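Homoserine O-acetyltransferase (PDB 5EFZ) hydrolyses ethyl acetate to ethanol and acetate, acting in the degradation of short-chain methyl ketones such as 2-butanone. Local coordinates at residues 45-50 / 95-100; 62-67 / 91-96; 143-148 / 168-173. One frame throughout, in Å; residues are numbered along the deposited sequence.

From the N terminus, strand 45-51 comes first, and contact 1 closes the long loop from it to 95-100. The 62-67 segment lies within that loop, and its return to 91-96 makes contact 2, so the smaller closure ends on the same strand as the larger one and shares V95 and V96 with it. Contact 3 follows in series, opening and closing after both. All three stitch one mixed sheet: 92-96 is flanked by 45-51 and 61-65, and 146-150 lies beyond 61-65. L63 joins contacts 2 and 3 through probable backbone hydrogen bonds to L146 and V148. The centres of contacts 1 and 3 are about 17 Å apart.

Contact 1: 45-50 / 95-100; sequences LLAVAV and VVNQIG
With CG of N97 beside its own backbone N (chi1 -71°) and the amide turned crosswise (chi2 -86°), ND2 reaches the same acceptor as the N-H of that residue. N97 N meets A47 O at 3.0 Å, nearly along the C=O axis. N97 ND2 instead comes from well above the carbonyl plane, 2.8 Å from A47 O, which itself lies close to the plane of the amide. Two almost straight bonds thus grip one buried carbonyl oxygen and fix the amide rotation, while OD1 accepts from S72 N and N101 ND2. Farther along, A49 and V95 form an antiparallel hydrogen-bonded pair, with V95 N 2.8 Å from A49 O and A49 N 3.0 Å from V95 O. V48 and V96 form the non-hydrogen-bonded pair beside it, on the face covered by helix 124-139. L46 forks across the end of the strand: CD1 crosses obliquely to V96 CG1 at 4.1 Å, and CD2 lies 3.9 Å from I99 CG1 in the following loop. The two bridges and the roughly antiparallel course (159°) place strand 45-51 beside the parallel strands that begin with 92-96, as the reversed second strand characteristic of the alpha/beta hydrolase sheet.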
loop_
_atom_site.group_PDB
_atom_site.type_symbol
_atom_site.label_atom_id
_atom_site.label_comp_id
_atom_site.label_asym_id
_atom_site.label_seq_id
_atom_site.Cartn_x
_atom_site.Cartn_y
_atom_site.Cartn_z
ATOM N N LEU A 45 14.305 -4.711 -31.990
ATOM C CA LEU A 45 14.983 -3.421 -31.991
ATOM C C LEU A 45 15.136 -2.934 -30.558
ATOM O O LEU A 45 14.163 -2.851 -29.804
ATOM C CB LEU A 45 14.201 -2.391 -32.798
ATOM C CG LEU A 45 13.816 -2.717 -34.229
ATOM C CD1 LEU A 45 13.186 -1.504 -34.861
ATOM C CD2 LEU A 45 15.006 -3.161 -35.023
ATOM N N LEU A 46 16.366 -2.625 -30.171
ATOM C CA LEU A 46 16.613 -2.070 -28.861
ATOM C C LEU A 46 16.972 -0.604 -29.015
ATOM O O LEU A 46 17.858 -0.261 -29.815
ATOM C CB LEU A 46 17.758 -2.819 -28.153
ATOM C CG LEU A 46 17.517 -4.288 -27.827
ATOM C CD1 LEU A 46 18.803 -4.856 -27.156
ATOM C CD2 LEU A 46 16.268 -4.459 -26.907
ATOM N N ALA A 47 16.274 0.243 -28.261
ATOM C CA ALA A 47 16.595 1.666 -28.162
ATOM C C ALA A 47 17.688 1.864 -27.115
ATOM O O ALA A 47 17.503 1.513 -25.936
ATOM C CB ALA A 47 15.355 2.485 -27.799
ATOM N N VAL A 48 18.814 2.414 -27.557
ATOM C CA VAL A 48 20.027 2.475 -26.744
ATOM C C VAL A 48 20.567 3.903 -26.702
ATOM O O VAL A 48 20.712 4.561 -27.734
ATOM C CB VAL A 48 21.151 1.545 -27.308
ATOM C CG1 VAL A 48 22.383 1.559 -26.381
ATOM C CG2 VAL A 48 20.650 0.119 -27.529
ATOM N N ALA A 49 20.923 4.370 -25.515
ATOM C CA ALA A 49 21.553 5.684 -25.388
ATOM C C ALA A 49 22.922 5.434 -24.792
ATOM O O ALA A 49 23.036 4.685 -23.840
ATOM C CB ALA A 49 20.704 6.631 -24.492
ATOM N N VAL A 50 23.959 5.998 -25.400
ATOM C CA VAL A 50 25.316 5.799 -24.915
ATOM C C VAL A 50 25.871 7.108 -24.415
ATOM O O VAL A 50 25.810 8.104 -25.128
ATOM C CB VAL A 50 26.222 5.246 -26.032
ATOM C CG1 VAL A 50 27.665 5.026 -25.523
ATOM C CG2 VAL A 50 25.573 3.965 -26.620
ATOM N N VAL A 95 22.651 2.779 -21.790
ATOM C CA VAL A 95 21.329 2.690 -21.193
ATOM C C VAL A 95 20.392 2.018 -22.206
ATOM O O VAL A 95 20.198 2.536 -23.310
ATOM C CB VAL A 95 20.785 4.065 -20.818
ATOM C CG1 VAL A 95 19.461 3.893 -20.015
ATOM C CG2 VAL A 95 21.864 4.845 -20.020
ATOM N N VAL A 96 19.856 0.859 -21.843
ATOM C CA VAL A 96 19.107 0.056 -22.804
ATOM C C VAL A 96 17.652 -0.011 -22.384
ATOM O O VAL A 96 17.328 -0.466 -21.281
ATOM C CB VAL A 96 19.696 -1.351 -22.937
ATOM C CG1 VAL A 96 18.908 -2.186 -24.004
ATOM C CG2 VAL A 96 21.227 -1.273 -23.264
ATOM N N ASN A 97 16.786 0.437 -23.278
ATOM C CA ASN A 97 15.341 0.444 -23.019
ATOM C C ASN A 97 14.720 -0.952 -23.052
ATOM O O ASN A 97 14.978 -1.747 -23.973
ATOM C CB ASN A 97 14.649 1.348 -24.043
ATOM C CG ASN A 97 14.950 2.824 -23.800
ATOM O OD1 ASN A 97 14.257 3.475 -23.011
ATOM N ND2 ASN A 97 15.965 3.366 -24.505
ATOM N N GLN A 98 13.910 -1.245 -22.047
ATOM C CA GLN A 98 13.171 -2.502 -21.985
ATOM C C GLN A 98 12.411 -2.784 -23.251
ATOM O O GLN A 98 11.764 -1.884 -23.807
ATOM C CB GLN A 98 12.157 -2.463 -20.842
ATOM C CG GLN A 98 12.696 -2.864 -19.484
ATOM C CD GLN A 98 11.504 -3.023 -18.522
ATOM O OE1 GLN A 98 10.498 -3.654 -18.866
ATOM N NE2 GLN A 98 11.592 -2.397 -17.359
ATOM N N ILE A 99 12.443 -4.038 -23.683
ATOM C CA ILE A 99 11.470 -4.520 -24.657
ATOM C C ILE A 99 10.089 -4.252 -24.106
ATOM O O ILE A 99 9.770 -4.672 -22.983
ATOM C CB ILE A 99 11.654 -6.030 -24.925
ATOM C CG1 ILE A 99 13.074 -6.273 -25.489
ATOM C CG2 ILE A 99 10.584 -6.548 -25.916
ATOM C CD1 ILE A 99 13.461 -7.754 -25.537
ATOM N N GLY A 100 9.240 -3.580 -24.881
ATOM C CA GLY A 100 7.895 -3.313 -24.400
ATOM C C GLY A 100 7.698 -1.903 -23.874
ATOM O O GLY A 100 6.563 -1.524 -23.563
#

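Contact 2: 62-67 / 91-96; sequences ILVPTW and YCIIVV
Strands 62-65 and 92-96 run parallel with their axes 4.7 Å apart and 23° askew, in a register that pairs I62 with I93, L63 with I94 and V64 with V95. Among the side chains, I62 has CG1 beside its backbone N and an extended chi2, which carries CD1 over one face of the Y91 ring. This CH-pi contact places I62 CD1 3.9 Å from the Y91 ring centroid, 28° off the ring normal. An alanine in place of Y91 would remove the ring and would probably cost I62 CD1 this cover at the start of the strand pair. On the same face of the sheet, V64 runs alongside I93, with V64 CG2 3.7 Å from I93 CG2. On the opposite face, L63 has CG anti to its backbone N (chi1 173°), and its CD1 crosses obliquely to V96 CG2 at 3.5 Å, under helix 124-139. The CG2 methyl of T66 rests against V96 O and V95 CG1, its side chain crossing that of V95 at about a right angle, while its carbonyl receives Q98 NE2.

Four backbone bonds give the evidence for the register. I62 N donates to C92 O at 2.8 Å, and I94 N returns to I62 O at 2.8 Å, nearly along the C=O axis. Next, V64 N lies 2.9 Å from I94 O, and V96 N follows with a longer, more bent bond of 3.1 Å to V64 O. Beyond it a water bridges T66 N and V96 O, standing in for the direct bond that would come next in the series. Strand 61-65, helix 72-79 and strand 92-96 together make a beta-alpha-beta crossover in the central sheet of the alpha/beta hydrolase fold.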
loop_
_atom_site.group_PDB
_atom_site.type_symbol
_atom_site.label_atom_id
_atom_site.label_comp_id
_atom_site.label_asym_id
_atom_site.label_seq_id
_atom_site.Cartn_x
_atom_site.Cartn_y
_atom_site.Cartn_z
ATOM N N ILE A 62 29.401 0.449 -18.399
ATOM C CA ILE A 62 28.379 0.280 -17.353
ATOM C C ILE A 62 27.024 0.134 -18.054
ATOM O O ILE A 62 26.675 0.952 -18.897
ATOM C CB ILE A 62 28.329 1.476 -16.381
ATOM C CG1 ILE A 62 29.666 1.634 -15.644
ATOM C CG2 ILE A 62 27.114 1.321 -15.363
ATOM C CD1 ILE A 62 29.728 2.852 -14.736
ATOM N N LEU A 63 26.285 -0.916 -17.719
ATOM C CA LEU A 63 24.976 -1.136 -18.364
ATOM C C LEU A 63 23.897 -0.676 -17.412
ATOM O O LEU A 63 23.932 -1.029 -16.247
ATOM C CB LEU A 63 24.761 -2.596 -18.705
ATOM C CG LEU A 63 23.359 -2.963 -19.231
ATOM C CD1 LEU A 63 23.221 -2.476 -20.648
ATOM C CD2 LEU A 63 23.221 -4.473 -19.195
ATOM N N VAL A 64 22.951 0.119 -17.921
ATOM C CA VAL A 64 21.859 0.647 -17.114
ATOM C C VAL A 64 20.536 0.244 -17.782
ATOM O O VAL A 64 20.146 0.847 -18.784
ATOM C CB VAL A 64 21.942 2.174 -16.996
ATOM C CG1 VAL A 64 20.842 2.689 -16.056
ATOM C CG2 VAL A 64 23.346 2.586 -16.424
ATOM N N PRO A 65 19.867 -0.799 -17.255
ATOM C CA PRO A 65 18.514 -1.144 -17.745
ATOM C C PRO A 65 17.490 -0.139 -17.256
ATOM O O PRO A 65 17.769 0.618 -16.340
ATOM C CB PRO A 65 18.223 -2.526 -17.118
ATOM C CG PRO A 65 19.589 -3.028 -16.617
ATOM C CD PRO A 65 20.326 -1.748 -16.222
ATOM N N THR A 66 16.315 -0.104 -17.876
ATOM C CA THR A 66 15.302 0.888 -17.486
ATOM C C THR A 66 14.198 0.205 -16.679
ATOM O O THR A 66 14.081 -1.044 -16.662
ATOM C CB THR A 66 14.701 1.595 -18.738
ATOM O OG1 THR A 66 14.056 0.615 -19.548
ATOM C CG2 THR A 66 15.834 2.260 -19.616
ATOM N N TRP A 67 13.396 1.020 -15.998
ATOM C CA TRP A 67 12.435 0.494 -15.051
ATOM C C TRP A 67 11.023 0.565 -15.615
ATOM O O TRP A 67 10.812 0.956 -16.768
ATOM C CB TRP A 67 12.519 1.255 -13.715
ATOM C CG TRP A 67 12.421 2.759 -13.820
ATOM C CD1 TRP A 67 11.463 3.495 -14.483
ATOM C CD2 TRP A 67 13.297 3.712 -13.189
ATOM N NE1 TRP A 67 11.707 4.850 -14.321
ATOM C CE2 TRP A 67 12.828 5.009 -13.539
ATOM C CE3 TRP A 67 14.433 3.594 -12.378
ATOM C CZ2 TRP A 67 13.460 6.177 -13.087
ATOM C CZ3 TRP A 67 15.070 4.756 -11.939
ATOM C CH2 TRP A 67 14.579 6.030 -12.292
ATOM N N TYR A 91 33.474 6.535 -17.729
ATOM C CA TYR A 91 32.800 5.278 -18.113
ATOM C C TYR A 91 32.016 5.431 -19.400
ATOM O O TYR A 91 31.597 6.537 -19.754
ATOM C CB TYR A 91 31.856 4.821 -16.985
ATOM C CG TYR A 91 32.617 4.549 -15.735
ATOM C CD1 TYR A 91 33.275 3.355 -15.572
ATOM C CD2 TYR A 91 32.685 5.499 -14.714
ATOM C CE1 TYR A 91 34.010 3.089 -14.430
ATOM C CE2 TYR A 91 33.411 5.254 -13.564
ATOM C CZ TYR A 91 34.074 4.044 -13.429
ATOM O OH TYR A 91 34.799 3.777 -12.302
ATOM N N CYS A 92 31.870 4.329 -20.131
ATOM C CA CYS A 92 30.898 4.256 -21.203
ATOM C C CYS A 92 29.594 3.701 -20.639
ATOM O O CYS A 92 29.464 2.491 -20.376
ATOM C CB CYS A 92 31.419 3.381 -22.345
ATOM S SG CYS A 92 30.259 3.288 -23.741
ATOM N N ILE A 93 28.625 4.580 -20.470
ATOM C CA ILE A 93 27.381 4.218 -19.815
ATOM C C ILE A 93 26.312 3.956 -20.864
ATOM O O ILE A 93 25.942 4.841 -21.649
ATOM C CB ILE A 93 26.949 5.323 -18.833
ATOM C CG1 ILE A 93 28.093 5.592 -17.830
ATOM C CG2 ILE A 93 25.693 4.915 -18.100
ATOM C CD1 ILE A 93 28.161 7.017 -17.368
ATOM N N ILE A 94 25.843 2.718 -20.892
ATOM C CA ILE A 94 25.005 2.252 -21.988
ATOM C C ILE A 94 23.646 1.978 -21.399
ATOM O O ILE A 94 23.516 1.047 -20.613
ATOM C CB ILE A 94 25.595 0.990 -22.639
ATOM C CG1 ILE A 94 27.024 1.299 -23.136
ATOM C CG2 ILE A 94 24.670 0.460 -23.760
ATOM C CD1 ILE A 94 27.777 0.098 -23.696
ATOM N N VAL A 95 22.651 2.779 -21.790
ATOM C CA VAL A 95 21.329 2.690 -21.193
ATOM C C VAL A 95 20.392 2.018 -22.206
ATOM O O VAL A 95 20.198 2.536 -23.310
ATOM C CB VAL A 95 20.785 4.065 -20.818
ATOM C CG1 VAL A 95 19.461 3.893 -20.015
ATOM C CG2 VAL A 95 21.864 4.845 -20.020
ATOM N N VAL A 96 19.856 0.859 -21.843
ATOM C CA VAL A 96 19.107 0.056 -22.804
ATOM C C VAL A 96 17.652 -0.011 -22.384
ATOM O O VAL A 96 17.328 -0.466 -21.281
ATOM C CB VAL A 96 19.696 -1.351 -22.937
ATOM C CG1 VAL A 96 18.908 -2.186 -24.004
ATOM C CG2 VAL A 96 21.227 -1.273 -23.264
HETATM O O HOH W 1 15.902 -2.208 -19.742
#

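Contact 3: 143-148 / 168-173; sequences SLALVV and VKRAAA
V168 opens the return from a beta-alpha-beta crossover, in which strand 146-150, helix 152-163 and strand 170-174 form consecutive elements of the alpha/beta hydrolase core. Its CG1, anti to the backbone N, meets V147 CG2 at 3.7 Å, the two side chains crossing at about a right angle beneath the helix, where V147 also touches T157 and V168 touches W160. K169 supplies the first backbone bond, its N lying 3.0 Å from L144 O, nearly along the C=O axis. The lysine chain bends at chi2 (-52°), so that K169 CE passes S143 CB at 3.9 Å before NZ turns to the carbonyl of D166.

R170 is extended from CG to NE, and its guanidinium presents an edge to A145. R170 NH1 donates to A145 O at 2.9 Å, in the carbonyl plane and on a lone pair, and the oxygen also lies in the guanidinium plane; together with the bond from NH2 to S358 O, this in-plane bond restrains the rotation of the group. The carbonyl of R170 works in the other direction, accepting V147 N at 3.0 Å. A171 pairs with V147 in the parallel register, both side chains touching T157. One residue on, A172 N reaches V147 O at 2.9 Å, nearly along the C=O axis. The methyl of A172 faces the other side of the sheet, toward helix 342-356, and shares that side with L146, whose CD1 lies 4.1 Å away from A172 CB. V148 sets CG1 in the crowded position (chi1 53°), which brings V148 CG2 to 3.7 Å from A172 CB.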
loop_
_atom_site.group_PDB
_atom_site.type_symbol
_atom_site.label_atom_id
_atom_site.label_comp_id
_atom_site.label_asym_id
_atom_site.label_seq_id
_atom_site.Cartn_x
_atom_site.Cartn_y
_atom_site.Cartn_z
ATOM N N SER A 143 32.744 -7.848 -21.173
ATOM C CA SER A 143 32.446 -7.845 -19.748
ATOM C C SER A 143 31.946 -6.453 -19.375
ATOM O O SER A 143 32.129 -5.506 -20.135
ATOM C CB SER A 143 33.676 -8.242 -18.883
ATOM O OG SER A 143 34.688 -7.258 -18.944
ATOM N N LEU A 144 31.293 -6.341 -18.217
ATOM C CA LEU A 144 30.770 -5.061 -17.699
ATOM C C LEU A 144 31.432 -4.651 -16.370
ATOM O O LEU A 144 31.491 -5.457 -15.427
ATOM C CB LEU A 144 29.263 -5.157 -17.510
ATOM C CG LEU A 144 28.515 -5.312 -18.847
ATOM C CD1 LEU A 144 27.086 -5.858 -18.634
ATOM C CD2 LEU A 144 28.501 -3.965 -19.577
ATOM N N ALA A 145 31.914 -3.402 -16.298
ATOM C CA ALA A 145 32.433 -2.861 -15.037
ATOM C C ALA A 145 31.352 -2.821 -13.968
ATOM O O ALA A 145 31.661 -2.962 -12.791
ATOM C CB ALA A 145 33.029 -1.462 -15.233
ATOM N N LEU A 146 30.088 -2.626 -14.372
ATOM C CA LEU A 146 28.966 -2.495 -13.433
ATOM C C LEU A 146 27.679 -2.686 -14.210
ATOM O O LEU A 146 27.588 -2.211 -15.345
ATOM C CB LEU A 146 28.965 -1.108 -12.752
ATOM C CG LEU A 146 27.726 -0.759 -11.912
ATOM C CD1 LEU A 146 27.717 -1.694 -10.661
ATOM C CD2 LEU A 146 27.816 0.704 -11.460
ATOM N N VAL A 147 26.745 -3.451 -13.638
ATOM C CA VAL A 147 25.353 -3.424 -14.043
ATOM C C VAL A 147 24.578 -2.767 -12.893
ATOM O O VAL A 147 24.722 -3.161 -11.741
ATOM C CB VAL A 147 24.808 -4.812 -14.333
ATOM C CG1 VAL A 147 23.344 -4.699 -14.775
ATOM C CG2 VAL A 147 25.641 -5.487 -15.475
ATOM N N VAL A 148 23.807 -1.732 -13.191
ATOM C CA VAL A 148 23.062 -1.039 -12.137
ATOM C C VAL A 148 21.683 -0.635 -12.643
ATOM O O VAL A 148 21.541 -0.097 -13.748
ATOM C CB VAL A 148 23.841 0.224 -11.611
ATOM C CG1 VAL A 148 24.249 1.180 -12.777
ATOM C CG2 VAL A 148 23.032 0.972 -10.486
ATOM N N VAL A 168 29.645 -10.040 -15.510
ATOM C CA VAL A 168 29.259 -8.919 -14.664
ATOM C C VAL A 168 30.279 -8.782 -13.531
ATOM O O VAL A 168 30.339 -9.631 -12.636
ATOM C CB VAL A 168 27.810 -9.119 -14.114
ATOM C CG1 VAL A 168 27.358 -7.932 -13.241
ATOM C CG2 VAL A 168 26.823 -9.363 -15.294
ATOM N N LYS A 169 31.105 -7.737 -13.585
ATOM C CA LYS A 169 32.154 -7.603 -12.558
ATOM C C LYS A 169 31.595 -7.032 -11.249
ATOM O O LYS A 169 32.126 -7.344 -10.166
ATOM C CB LYS A 169 33.310 -6.730 -13.064
ATOM C CG LYS A 169 33.980 -7.254 -14.348
ATOM C CD LYS A 169 34.368 -8.732 -14.172
ATOM C CE LYS A 169 35.095 -9.267 -15.396
ATOM N NZ LYS A 169 35.476 -10.714 -15.282
ATOM N N ARG A 170 30.571 -6.187 -11.361
ATOM C CA ARG A 170 29.959 -5.511 -10.201
ATOM C C ARG A 170 28.496 -5.358 -10.502
ATOM O O ARG A 170 28.156 -5.138 -11.648
ATOM C CB ARG A 170 30.567 -4.127 -9.954
ATOM C CG ARG A 170 32.074 -4.139 -9.713
ATOM C CD ARG A 170 32.589 -2.703 -9.641
ATOM N NE ARG A 170 34.050 -2.690 -9.533
ATOM C CZ ARG A 170 34.881 -2.789 -10.569
ATOM N NH1 ARG A 170 34.404 -2.924 -11.808
ATOM N NH2 ARG A 170 36.195 -2.782 -10.357
ATOM N N ALA A 171 27.645 -5.450 -9.476
ATOM C CA ALA A 171 26.213 -5.318 -9.653
ATOM C C ALA A 171 25.670 -4.442 -8.535
ATOM O O ALA A 171 26.054 -4.583 -7.369
ATOM C CB ALA A 171 25.522 -6.704 -9.655
ATOM N N ALA A 172 24.801 -3.516 -8.900
ATOM C CA ALA A 172 24.114 -2.697 -7.918
ATOM C C ALA A 172 22.618 -2.795 -8.171
ATOM O O ALA A 172 22.084 -2.294 -9.190
ATOM C CB ALA A 172 24.598 -1.232 -7.964
ATOM N N ALA A 173 21.937 -3.441 -7.228
ATOM C CA ALA A 173 20.491 -3.675 -7.341
ATOM C C ALA A 173 19.757 -2.737 -6.425
ATOM O O ALA A 173 19.729 -2.948 -5.202
ATOM C CB ALA A 173 20.142 -5.115 -7.013
#